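Nuclease NucT (Helicobacter pylori, PDB 6EHI) is a nuclease of the PLD-like family, with an alpha/beta fold built around a mixed beta sheet with helices packed against it and present here as two subunits. Local coordinates at residues S75-L80 with T86-L91; Y39-R44 with I62-E67; L20-S25 with I116-S121; G93-A96 with Y101-I104. The protein carries 1 engineered substitution. One frame throughout, in Å; residues are numbered along the deposited sequence.

Overall arrangement
All four contacts lie in one PLD-like domain, and interactions 1, 2 and 3 reach the same mixed sheet. Interaction 3 closes the longest loop of the four, and inside it come interaction 2, then interaction 1, then interaction 4. Interactions 1 and 2 are neighbours, their centres about 7 Å apart on adjacent strands 86-91 and 59-65, and touch through Tyr64 and Thr76. Interaction 3 sits on the opposite side of the chain's centre. Interaction 4 is the outlying one, about 27 Å from interaction 3 between centres, yet Ile104 still reaches Tyr39 and Asp65 of interaction 2. Core packing thus continues into an arm that meets the second subunit.

Interaction 1 (S75-L80 with T86-L91); sequences STIGYL and TKVCLL
Helix-on-sheet packing is the element at work here: Ile77 and Leu80 of the short helix 77-80 settle on Val88, Leu90 and Thr86 of strand 86-91. Ile77 carries most of the contact. With CG1 anti to its own backbone N (chi1 -168°), the longer branch is thrown toward the strand, where CG1 lies 3.6 Å from Val88 CG2. One carbon further out, Ile77 CD1 meets Leu90 CD2 at 3.8 Å, the two side chains crossing at about a right angle. Leu80 adds a looser touch, its CB 4.3 Å from Val88 CG1, while its carbonyl O faces the methyl of Thr86 at 3.8 Å from CG2. The hydroxyl of Thr86 is occupied by Pro84 O, leaving the methyl for the helix. No hydrogen bond joins the segments. The helix is instead set at its start by Ser75, whose OG accepts from Ile77 N at 3.1 Å in a nearly straight capping bond and is also paired with Asn69. On the other side of the strand Cys89 points away, to its disulfide with Cys159 just beyond helix 142-158. A strand covered by helices in this way is typical of a layered alpha/beta fold.

Interaction 2 (Y39-R44 with I62-E67); sequences YSFTHR and IIYDYE
Tyr39 meets Asp65, and Phe41 meets Tyr64, at the carboxyl ends of two parallel neighbours in the sheet, strands 33-38 and 59-65, which helix 44-54 links as a beta-alpha-beta unit. The segment 39-44 is the loop that leads into that helix.

The aromatic contact is a displaced one. The Phe41 and Tyr64 rings are nearly parallel, 12° between planes, but slid so far apart that they barely overlap, with centroids 6.0 Å from each other. The touching atoms are Phe41 CD2 with Tyr64 CE2 at 3.8 Å and with Tyr64 OH at 3.6 Å. Thr76 holds that hydroxyl by a hydrogen bond, and Trp124 packs edge-to-face with Phe41, so both rings are fixed by neighbours as well as by each other.

The second pair is half apolar and half polar. Tyr39 and Asp65 run side by side in the same direction, the ring and carboxylate planes 31° apart. Near the backbone, Tyr39 CD1 lies 3.6 Å from Asp65 CB; the torsion that places Asp65 CG anti to its N (chi1 173°) keeps the carboxylate alongside the ring.

Both carboxylate oxygens have polar partners. Asp65 is the N-cap of the weakly bonded helix that follows, OD2 accepting from Ser68 N, while OD1 accepts from Met105 N. A water bridges the outer ends of the pair, 2.8 Å from Tyr39 OH and donating to Asp65 OD2, also at 2.8 Å.

Interaction 3 (L20-S25 with I116-S121); sequences LNSLIS and IVFLGS
Leu23 and Ser22 of helix 16-28 receive the ring of Phe118, which rises from strand 116-120 and makes the whole of this contact. Leu23 CD1 sits over one face, 4.0 Å from the ring centroid and 16° off the normal, a CH-pi contact whose nearest carbon is Phe118 CG at 3.8 Å. That methyl gets there because Leu23 CG stands anti to the backbone N (chi1 178°), carrying the branch down toward the strand. Ser22 approaches differently: its OG lies in the ring plane at the edge, 3.5 Å from Phe118 CE2. The backbone joins in too, with Ser22 O at 3.4 Å from Phe118 CZ. No hydrogen bond crosses the contact.

The next shell comes from two helices, a loop and the sheet. Ile46, Phe129 and Trp124 pack on Leu23, and Lys138 of the neighbouring strand 134-139 touches both Ser22 and Phe118. The strand carrying the ring is fixed by backbone bonds, Phe118 with Ala110 on one flank and Leu119 with Leu137 on the other. Where the strand ends, Gly120 has backbone angles that suit glycine, and Ser121 OG is held by Val135 N and Glu134.

The helix thus covers one side of a strand whose opposite side, at Leu119, meets Leu119 of the second subunit. Packing of a helix on a strand through one aromatic side chain fits the layered alpha/beta architecture of the PLD-like fold.

Interaction 4 (G93-A96 with Y101-I104); sequences GLKA and YYGI
Ala96 and Tyr101, Leu94 and Gly103, and Gly93 and Gly103 are joined by backbone bonds that pair the two limbs of the long loop between strands 86-91 and 108-112 as an irregular, antiparallel-like hairpin arm. Two of the three bonds are good. Ala96 N donates to Tyr101 O at 3.0 Å with an angle of 171° at the hydrogen, almost along the C=O axis. Gly103 N donates to Leu94 O at 2.8 Å, tilted 25° from the carbonyl plane, and that same oxygen is approached by Tyr102 CA at 3.2 Å in a CA-H...O contact. The third, from Gly93 N to Gly103 O, is weak and bent. The first two flank the single bridge of Lys95 with Tyr102. Gly93 and Gly103 let the backbones close to 3.8 Å between their CA atoms, too near for a CB on Gly93.

Side chains add apolar cover. Ala96 CB lies over one face of the Tyr101 ring, 3.7 Å from its centroid, a CH-pi contact; Tyr101 turns its ring underneath through the torsion that puts CG between backbone N and carbonyl carbon (chi1 67°). Tyr102 lies along the other limb, its CE2 3.6 Å from Lys95 CB, with Lys95 CG above the ring near its rim.

Some further polar groups find partners across the subunit boundary: Tyr101 OH pairs with Asn127 OD1 and Ile104 N with Asn132 OD1, both of the second subunit. The arm is held by three backbone bonds of its own and also bonds to the second subunit, consistent with a part in the dimer contact.

Interaction 1 (S75-L80 with T86-L91)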
loop_
_atom_site.group_PDB
_atom_site.type_symbol
_atom_site.label_atom_id
_atom_site.label_comp_id
_atom_site.label_asym_id
_atom_site.label_seq_id
_atom_site.Cartn_x
_atom_site.Cartn_y
_atom_site.Cartn_z
ATOM N N SER A 75 5.676 17.528 -7.365
ATOM C CA SER A 75 5.459 16.256 -8.137
ATOM C C SER A 75 6.434 16.139 -9.244
ATOM O O SER A 75 6.841 17.126 -9.834
ATOM C CB SER A 75 4.065 16.154 -8.680
ATOM O OG SER A 75 3.923 15.028 -9.597
ATOM N N THR A 76 6.858 14.906 -9.511
ATOM C CA THR A 76 7.750 14.582 -10.628
ATOM C C THR A 76 7.067 14.639 -12.019
ATOM O O THR A 76 7.763 14.522 -13.035
ATOM C CB THR A 76 8.397 13.210 -10.487
ATOM O OG1 THR A 76 7.366 12.215 -10.335
ATOM C CG2 THR A 76 9.325 13.088 -9.283
ATOM N N ILE A 77 5.739 14.756 -12.071
ATOM C CA ILE A 77 5.034 14.682 -13.356
ATOM C C ILE A 77 5.580 15.690 -14.379
ATOM O O ILE A 77 5.821 15.313 -15.505
ATOM C CB ILE A 77 3.475 14.698 -13.213
ATOM C CG1 ILE A 77 2.823 14.320 -14.519
ATOM C CG2 ILE A 77 2.915 15.995 -12.606
ATOM C CD1 ILE A 77 1.366 13.973 -14.367
ATOM N N GLY A 78 5.792 16.933 -13.926
ATOM C CA GLY A 78 6.354 17.964 -14.792
ATOM C C GLY A 78 7.753 17.669 -15.277
ATOM O O GLY A 78 8.059 17.881 -16.412
ATOM N N TYR A 79 8.562 17.091 -14.417
ATOM C CA TYR A 79 9.964 16.734 -14.682
ATOM C C TYR A 79 9.998 15.596 -15.705
ATOM O O TYR A 79 10.863 15.565 -16.527
ATOM C CB TYR A 79 10.651 16.447 -13.306
ATOM C CG TYR A 79 12.105 15.994 -13.268
ATOM C CD1 TYR A 79 13.155 16.848 -13.652
ATOM C CD2 TYR A 79 12.446 14.727 -12.770
ATOM C CE1 TYR A 79 14.490 16.433 -13.602
ATOM C CE2 TYR A 79 13.778 14.315 -12.708
ATOM C CZ TYR A 79 14.789 15.168 -13.119
ATOM O OH TYR A 79 16.087 14.736 -13.044
ATOM N N LEU A 80 8.981 14.700 -15.722
ATOM C CA LEU A 80 9.005 13.559 -16.588
ATOM C C LEU A 80 8.109 13.659 -17.806
ATOM O O LEU A 80 8.255 12.888 -18.774
ATOM C CB LEU A 80 8.628 12.302 -15.763
ATOM C CG LEU A 80 9.611 11.886 -14.685
ATOM C CD1 LEU A 80 9.015 10.742 -13.925
ATOM C CD2 LEU A 80 10.856 11.386 -15.394
ATOM N N THR A 86 8.441 8.358 -22.574
ATOM C CA THR A 86 7.691 8.480 -21.267
ATOM C C THR A 86 6.312 9.096 -21.481
ATOM O O THR A 86 6.167 10.211 -21.980
ATOM C CB THR A 86 8.534 9.205 -20.218
ATOM O OG1 THR A 86 9.843 8.585 -20.252
ATOM C CG2 THR A 86 8.043 9.078 -18.784
ATOM N N LYS A 87 5.291 8.363 -21.064
ATOM C CA LYS A 87 3.873 8.747 -21.106
ATOM C C LYS A 87 3.486 9.015 -19.665
ATOM O O LYS A 87 3.594 8.121 -18.836
ATOM C CB LYS A 87 2.970 7.618 -21.644
ATOM C CG LYS A 87 1.515 8.081 -21.842
ATOM C CD LYS A 87 0.559 6.913 -22.118
ATOM C CE LYS A 87 -0.907 7.290 -22.274
ATOM N NZ LYS A 87 -1.135 8.341 -23.303
ATOM N N VAL A 88 3.034 10.214 -19.355
ATOM C CA VAL A 88 2.482 10.498 -17.990
ATOM C C VAL A 88 1.040 10.907 -18.140
ATOM O O VAL A 88 0.650 11.531 -19.155
ATOM C CB VAL A 88 3.303 11.535 -17.210
ATOM C CG1 VAL A 88 4.731 11.124 -17.103
ATOM C CG2 VAL A 88 3.126 12.925 -17.802
ATOM N N CYS A 89 0.186 10.567 -17.160
ATOM C CA CYS A 89 -1.176 10.964 -17.197
ATOM C C CYS A 89 -1.771 10.998 -15.752
ATOM O O CYS A 89 -1.041 10.668 -14.797
ATOM C CB CYS A 89 -1.908 10.006 -18.149
ATOM S SG CYS A 89 -1.993 8.290 -17.494
ATOM N N LEU A 90 -3.012 11.404 -15.599
ATOM C CA LEU A 90 -3.645 11.650 -14.313
ATOM C C LEU A 90 -4.906 10.863 -14.202
ATOM O O LEU A 90 -5.610 10.704 -15.186
ATOM C CB LEU A 90 -3.967 13.131 -14.179
ATOM C CG LEU A 90 -2.842 14.134 -14.207
ATOM C CD1 LEU A 90 -3.275 15.585 -14.511
ATOM C CD2 LEU A 90 -2.118 14.036 -12.885
ATOM N N LEU A 91 -5.253 10.377 -13.004
ATOM C CA LEU A 91 -6.411 9.622 -12.800
ATOM C C LEU A 91 -7.082 9.900 -11.485
ATOM O O LEU A 91 -6.390 9.927 -10.463
ATOM C CB LEU A 91 -6.053 8.168 -12.984
ATOM C CG LEU A 91 -7.113 7.119 -12.848
ATOM C CD1 LEU A 91 -8.239 7.303 -13.889
ATOM C CD2 LEU A 91 -6.462 5.773 -12.979
#

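Interaction 2 (Y39-R44 with I62-E67)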
loop_
_atom_site.group_PDB
_atom_site.type_symbol
_atom_site.label_atom_id
_atom_site.label_comp_id
_atom_site.label_asym_id
_atom_site.label_seq_id
_atom_site.Cartn_x
_atom_site.Cartn_y
_atom_site.Cartn_z
ATOM N N TYR A 39 0.263 7.178 -6.344
ATOM C CA TYR A 39 -0.483 8.234 -5.699
ATOM C C TYR A 39 0.348 9.502 -5.594
ATOM O O TYR A 39 -0.021 10.553 -6.172
ATOM C CB TYR A 39 -0.995 7.794 -4.273
ATOM C CG TYR A 39 -1.660 8.914 -3.567
ATOM C CD1 TYR A 39 -2.986 9.264 -3.880
ATOM C CD2 TYR A 39 -0.947 9.712 -2.635
ATOM C CE1 TYR A 39 -3.593 10.332 -3.275
ATOM C CE2 TYR A 39 -1.551 10.804 -2.058
ATOM C CZ TYR A 39 -2.887 11.112 -2.436
ATOM O OH TYR A 39 -3.585 12.160 -1.845
ATOM N N SER A 40 1.489 9.443 -4.853
ATOM C CA SER A 40 2.374 10.592 -4.706
ATOM C C SER A 40 3.783 10.151 -5.087
ATOM O O SER A 40 4.234 9.104 -4.640
ATOM C CB SER A 40 2.354 11.131 -3.257
ATOM O OG SER A 40 3.475 11.954 -2.966
ATOM N N PHE A 41 4.477 10.970 -5.886
ATOM C CA PHE A 41 5.755 10.626 -6.407
ATOM C C PHE A 41 6.567 11.938 -6.478
ATOM O O PHE A 41 6.461 12.724 -7.407
ATOM C CB PHE A 41 5.591 9.940 -7.759
ATOM C CG PHE A 41 6.839 9.573 -8.472
ATOM C CD1 PHE A 41 8.131 9.689 -7.895
ATOM C CD2 PHE A 41 6.764 9.204 -9.797
ATOM C CE1 PHE A 41 9.277 9.374 -8.604
ATOM C CE2 PHE A 41 7.900 8.900 -10.561
ATOM C CZ PHE A 41 9.181 8.905 -9.938
ATOM N N THR A 42 7.380 12.126 -5.460
ATOM C CA THR A 42 8.195 13.315 -5.296
ATOM C C THR A 42 9.701 13.003 -5.214
ATOM O O THR A 42 10.507 13.897 -5.294
ATOM C CB THR A 42 7.757 14.106 -4.049
ATOM O OG1 THR A 42 7.980 13.267 -2.907
ATOM C CG2 THR A 42 6.278 14.591 -4.098
ATOM N N HIS A 43 10.064 11.743 -5.072
ATOM C CA HIS A 43 11.419 11.287 -4.865
ATOM C C HIS A 43 12.225 11.424 -6.136
ATOM O O HIS A 43 12.138 10.581 -7.086
ATOM C CB HIS A 43 11.360 9.827 -4.381
ATOM C CG HIS A 43 12.614 9.394 -3.720
ATOM N ND1 HIS A 43 13.864 9.631 -4.248
ATOM C CD2 HIS A 43 12.816 8.833 -2.512
ATOM C CE1 HIS A 43 14.783 9.151 -3.410
ATOM N NE2 HIS A 43 14.170 8.624 -2.373
ATOM N N ARG A 44 13.098 12.434 -6.148
ATOM C CA ARG A 44 13.904 12.747 -7.338
ATOM C C ARG A 44 14.893 11.683 -7.814
ATOM O O ARG A 44 15.220 11.625 -9.009
ATOM C CB ARG A 44 14.620 14.118 -7.143
ATOM C CG ARG A 44 13.616 15.272 -7.258
ATOM C CD ARG A 44 14.183 16.674 -7.010
ATOM N NE ARG A 44 14.928 17.223 -8.162
ATOM C CZ ARG A 44 16.267 17.422 -8.256
ATOM N NH1 ARG A 44 17.159 17.092 -7.287
ATOM N NH2 ARG A 44 16.745 17.945 -9.390
ATOM N N ILE A 62 3.354 6.222 -16.678
ATOM C CA ILE A 62 3.129 6.582 -15.266
ATOM C C ILE A 62 1.767 7.175 -15.117
ATOM O O ILE A 62 1.511 8.187 -15.748
ATOM C CB ILE A 62 4.184 7.596 -14.829
ATOM C CG1 ILE A 62 5.575 7.144 -15.284
ATOM C CG2 ILE A 62 4.146 7.769 -13.294
ATOM C CD1 ILE A 62 6.672 8.085 -14.869
ATOM N N ILE A 63 0.856 6.525 -14.386
ATOM C CA ILE A 63 -0.462 7.074 -13.973
ATOM C C ILE A 63 -0.300 7.692 -12.586
ATOM O O ILE A 63 0.078 6.968 -11.644
ATOM C CB ILE A 63 -1.555 5.976 -13.935
ATOM C CG1 ILE A 63 -1.574 5.194 -15.263
ATOM C CG2 ILE A 63 -2.843 6.588 -13.494
ATOM C CD1 ILE A 63 -2.507 3.984 -15.339
ATOM N N TYR A 64 -0.451 9.020 -12.455
ATOM C CA TYR A 64 -0.443 9.729 -11.172
ATOM C C TYR A 64 -1.842 10.009 -10.643
ATOM O O TYR A 64 -2.797 10.349 -11.443
ATOM C CB TYR A 64 0.222 11.043 -11.378
ATOM C CG TYR A 64 1.695 11.137 -11.696
ATOM C CD1 TYR A 64 2.219 10.857 -13.007
ATOM C CD2 TYR A 64 2.628 11.425 -10.673
ATOM C CE1 TYR A 64 3.561 11.001 -13.292
ATOM C CE2 TYR A 64 3.968 11.526 -10.958
ATOM C CZ TYR A 64 4.441 11.316 -12.253
ATOM O OH TYR A 64 5.786 11.389 -12.540
ATOM N N ASP A 65 -2.059 10.005 -9.331
ATOM C CA ASP A 65 -3.326 10.554 -8.795
ATOM C C ASP A 65 -3.600 12.013 -9.296
ATOM O O ASP A 65 -2.690 12.870 -9.263
ATOM C CB ASP A 65 -3.383 10.502 -7.269
ATOM C CG ASP A 65 -4.588 11.206 -6.678
ATOM O OD1 ASP A 65 -5.651 10.617 -6.755
ATOM O OD2 ASP A 65 -4.467 12.359 -6.123
ATOM N N TYR A 66 -4.843 12.249 -9.710
ATOM C CA TYR A 66 -5.206 13.541 -10.319
ATOM C C TYR A 66 -5.097 14.679 -9.303
ATOM O O TYR A 66 -4.325 15.609 -9.485
ATOM C CB TYR A 66 -6.662 13.449 -10.915
ATOM C CG TYR A 66 -7.075 14.760 -11.537
ATOM C CD1 TYR A 66 -7.511 15.823 -10.752
ATOM C CD2 TYR A 66 -6.877 14.964 -12.884
ATOM C CE1 TYR A 66 -7.817 17.035 -11.354
ATOM C CE2 TYR A 66 -7.191 16.158 -13.488
ATOM C CZ TYR A 66 -7.618 17.188 -12.711
ATOM O OH TYR A 66 -7.916 18.396 -13.314
ATOM N N GLU A 67 -5.765 14.595 -8.190
ATOM C CA GLU A 67 -5.711 15.765 -7.235
ATOM C C GLU A 67 -4.293 16.033 -6.700
ATOM O O GLU A 67 -3.883 17.165 -6.515
ATOM C CB GLU A 67 -6.662 15.577 -6.099
ATOM C CG GLU A 67 -8.134 15.648 -6.476
ATOM C CD GLU A 67 -8.577 16.985 -7.112
ATOM O OE1 GLU A 67 -7.982 18.038 -6.778
ATOM O OE2 GLU A 67 -9.525 16.970 -7.980
HETATM O O HOH W 1 -5.284 13.379 -3.665
#

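Interaction 3 (L20-S25 with I116-S121)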
loop_
_atom_site.group_PDB
_atom_site.type_symbol
_atom_site.label_atom_id
_atom_site.label_comp_id
_atom_site.label_asym_id
_atom_site.label_seq_id
_atom_site.Cartn_x
_atom_site.Cartn_y
_atom_site.Cartn_z
ATOM N N LEU A 20 14.473 0.797 -1.179
ATOM C CA LEU A 20 14.704 1.786 -2.224
ATOM C C LEU A 20 15.557 1.177 -3.294
ATOM O O LEU A 20 15.171 1.226 -4.509
ATOM C CB LEU A 20 15.272 3.078 -1.671
ATOM C CG LEU A 20 15.475 4.219 -2.619
ATOM C CD1 LEU A 20 14.169 4.565 -3.311
ATOM C CD2 LEU A 20 16.066 5.423 -1.898
ATOM N N ASN A 21 16.660 0.558 -2.879
ATOM C CA ASN A 21 17.622 0.025 -3.823
ATOM C C ASN A 21 16.957 -1.063 -4.680
ATOM O O ASN A 21 17.253 -1.145 -5.866
ATOM C CB ASN A 21 18.917 -0.538 -3.090
ATOM C CG ASN A 21 19.820 0.542 -2.455
ATOM O OD1 ASN A 21 19.771 1.715 -2.769
ATOM N ND2 ASN A 21 20.671 0.106 -1.530
ATOM N N SER A 22 16.052 -1.892 -4.132
ATOM C CA SER A 22 15.353 -2.919 -4.899
ATOM C C SER A 22 14.519 -2.277 -6.015
ATOM O O SER A 22 14.443 -2.769 -7.144
ATOM C CB SER A 22 14.418 -3.755 -4.023
ATOM O OG SER A 22 13.754 -4.821 -4.716
ATOM N N LEU A 23 13.768 -1.268 -5.632
ATOM C CA LEU A 23 12.835 -0.598 -6.535
ATOM C C LEU A 23 13.653 0.101 -7.634
ATOM O O LEU A 23 13.331 0.022 -8.793
ATOM C CB LEU A 23 12.023 0.469 -5.764
ATOM C CG LEU A 23 11.041 1.293 -6.612
ATOM C CD1 LEU A 23 10.104 0.330 -7.305
ATOM C CD2 LEU A 23 10.280 2.281 -5.754
ATOM N N ILE A 24 14.653 0.863 -7.222
ATOM C CA ILE A 24 15.497 1.607 -8.152
ATOM C C ILE A 24 16.187 0.666 -9.097
ATOM O O ILE A 24 16.168 0.924 -10.291
ATOM C CB ILE A 24 16.417 2.563 -7.425
ATOM C CG1 ILE A 24 15.563 3.761 -7.118
ATOM C CG2 ILE A 24 17.610 3.000 -8.287
ATOM C CD1 ILE A 24 16.212 4.832 -6.334
ATOM N N SER A 25 16.724 -0.425 -8.570
ATOM C CA SER A 25 17.340 -1.427 -9.426
ATOM C C SER A 25 16.350 -2.114 -10.396
ATOM O O SER A 25 16.639 -2.342 -11.575
ATOM C CB SER A 25 18.106 -2.427 -8.591
ATOM O OG SER A 25 18.494 -3.509 -9.371
ATOM N N ILE A 116 8.422 -8.446 -13.079
ATOM C CA ILE A 116 8.402 -8.072 -11.659
ATOM C C ILE A 116 7.229 -7.129 -11.404
ATOM O O ILE A 116 6.875 -6.348 -12.251
ATOM C CB ILE A 116 9.668 -7.257 -11.176
ATOM C CG1 ILE A 116 10.985 -7.936 -11.571
ATOM C CG2 ILE A 116 9.625 -7.021 -9.680
ATOM C CD1 ILE A 116 12.164 -6.913 -11.513
ATOM N N VAL A 117 6.549 -7.323 -10.268
ATOM C CA VAL A 117 5.644 -6.287 -9.768
ATOM C C VAL A 117 6.028 -5.913 -8.345
ATOM O O VAL A 117 6.413 -6.747 -7.526
ATOM C CB VAL A 117 4.186 -6.617 -9.921
ATOM C CG1 VAL A 117 3.837 -7.886 -9.189
ATOM C CG2 VAL A 117 3.373 -5.416 -9.430
ATOM N N PHE A 118 6.050 -4.582 -8.113
ATOM C CA PHE A 118 6.276 -3.948 -6.802
ATOM C C PHE A 118 5.015 -3.346 -6.357
ATOM O O PHE A 118 4.301 -2.638 -7.095
ATOM C CB PHE A 118 7.332 -2.801 -6.871
ATOM C CG PHE A 118 8.714 -3.259 -7.250
ATOM C CD1 PHE A 118 9.140 -3.349 -8.571
ATOM C CD2 PHE A 118 9.662 -3.496 -6.259
ATOM C CE1 PHE A 118 10.420 -3.697 -8.852
ATOM C CE2 PHE A 118 10.964 -3.901 -6.554
ATOM C CZ PHE A 118 11.332 -4.008 -7.846
ATOM N N LEU A 119 4.577 -3.743 -5.181
ATOM C CA LEU A 119 3.407 -3.110 -4.603
ATOM C C LEU A 119 3.509 -2.959 -3.093
ATOM O O LEU A 119 4.446 -3.392 -2.524
ATOM C CB LEU A 119 2.105 -3.854 -5.018
ATOM C CG LEU A 119 1.939 -5.307 -4.571
ATOM C CD1 LEU A 119 1.509 -5.447 -3.111
ATOM C CD2 LEU A 119 0.912 -5.997 -5.382
ATOM N N GLY A 120 2.556 -2.320 -2.424
ATOM C CA GLY A 120 2.729 -2.059 -0.992
ATOM C C GLY A 120 2.184 -0.679 -0.621
ATOM O O GLY A 120 1.280 -0.145 -1.298
ATOM N N SER A 121 2.652 -0.152 0.485
ATOM C CA SER A 121 2.070 1.048 1.093
ATOM C C SER A 121 2.807 2.299 0.771
ATOM O O SER A 121 2.279 3.363 1.064
ATOM C CB SER A 121 2.047 0.881 2.633
ATOM O OG SER A 121 3.352 0.697 3.209
#

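Interaction 4 (G93-A96 with Y101-I104)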
loop_
_atom_site.group_PDB
_atom_site.type_symbol
_atom_site.label_atom_id
_atom_site.label_comp_id
_atom_site.label_asym_id
_atom_site.label_seq_id
_atom_site.Cartn_x
_atom_site.Cartn_y
_atom_site.Cartn_z
ATOM N N GLY A 93 -10.351 8.895 -8.830
ATOM C CA GLY A 93 -11.198 7.782 -8.521
ATOM C C GLY A 93 -12.644 8.025 -8.918
ATOM O O GLY A 93 -12.946 8.991 -9.657
ATOM N N LEU A 94 -13.513 7.161 -8.399
ATOM C CA LEU A 94 -14.960 7.107 -8.723
ATOM C C LEU A 94 -15.735 8.107 -7.902
ATOM O O LEU A 94 -15.343 8.553 -6.838
ATOM C CB LEU A 94 -15.510 5.670 -8.516
ATOM C CG LEU A 94 -14.840 4.475 -9.233
ATOM C CD1 LEU A 94 -15.505 3.149 -9.054
ATOM C CD2 LEU A 94 -14.675 4.628 -10.740
ATOM N N LYS A 95 -16.902 8.520 -8.425
ATOM C CA LYS A 95 -17.783 9.340 -7.606
ATOM C C LYS A 95 -18.411 8.556 -6.414
ATOM O O LYS A 95 -18.894 7.434 -6.542
ATOM C CB LYS A 95 -18.896 9.945 -8.466
ATOM C CG LYS A 95 -19.701 11.075 -7.761
ATOM C CD LYS A 95 -20.965 11.465 -8.558
ATOM C CE LYS A 95 -21.740 12.587 -7.863
ATOM N NZ LYS A 95 -21.203 13.899 -8.322
ATOM N N ALA A 96 -18.388 9.186 -5.260
ATOM C CA ALA A 96 -18.872 8.572 -4.042
ATOM C C ALA A 96 -20.381 8.376 -4.173
ATOM O O ALA A 96 -21.064 9.269 -4.711
ATOM C CB ALA A 96 -18.535 9.462 -2.875
ATOM N N TYR A 101 -18.091 14.071 -4.141
ATOM C CA TYR A 101 -16.651 14.051 -4.292
ATOM C C TYR A 101 -16.247 12.780 -5.020
ATOM O O TYR A 101 -17.035 11.849 -5.191
ATOM C CB TYR A 101 -15.945 14.204 -2.906
ATOM C CG TYR A 101 -16.156 12.997 -1.978
ATOM C CD1 TYR A 101 -17.262 12.909 -1.175
ATOM C CD2 TYR A 101 -15.241 11.916 -1.961
ATOM C CE1 TYR A 101 -17.462 11.806 -0.351
ATOM C CE2 TYR A 101 -15.420 10.821 -1.123
ATOM C CZ TYR A 101 -16.541 10.767 -0.321
ATOM O OH TYR A 101 -16.784 9.683 0.502
ATOM N N TYR A 102 -15.004 12.800 -5.516
ATOM C CA TYR A 102 -14.444 11.589 -6.149
ATOM C C TYR A 102 -13.303 10.962 -5.275
ATOM O O TYR A 102 -12.662 11.660 -4.522
ATOM C CB TYR A 102 -13.852 11.894 -7.522
ATOM C CG TYR A 102 -14.906 12.257 -8.567
ATOM C CD1 TYR A 102 -15.347 13.579 -8.668
ATOM C CD2 TYR A 102 -15.441 11.323 -9.417
ATOM C CE1 TYR A 102 -16.288 13.942 -9.620
ATOM C CE2 TYR A 102 -16.390 11.669 -10.366
ATOM C CZ TYR A 102 -16.803 12.979 -10.459
ATOM O OH TYR A 102 -17.761 13.351 -11.433
ATOM N N GLY A 103 -13.120 9.658 -5.485
ATOM C CA GLY A 103 -12.000 8.925 -4.948
ATOM C C GLY A 103 -10.650 9.382 -5.490
ATOM O O GLY A 103 -10.507 10.299 -6.308
ATOM N N ILE A 104 -9.625 8.669 -5.012
ATOM C CA ILE A 104 -8.293 8.895 -5.378
ATOM C C ILE A 104 -7.695 7.664 -6.077
ATOM O O ILE A 104 -8.203 6.566 -6.033
ATOM C CB ILE A 104 -7.394 9.289 -4.175
ATOM C CG1 ILE A 104 -7.494 8.270 -3.039
ATOM C CG2 ILE A 104 -7.679 10.707 -3.715
ATOM C CD1 ILE A 104 -6.346 8.497 -2.050
#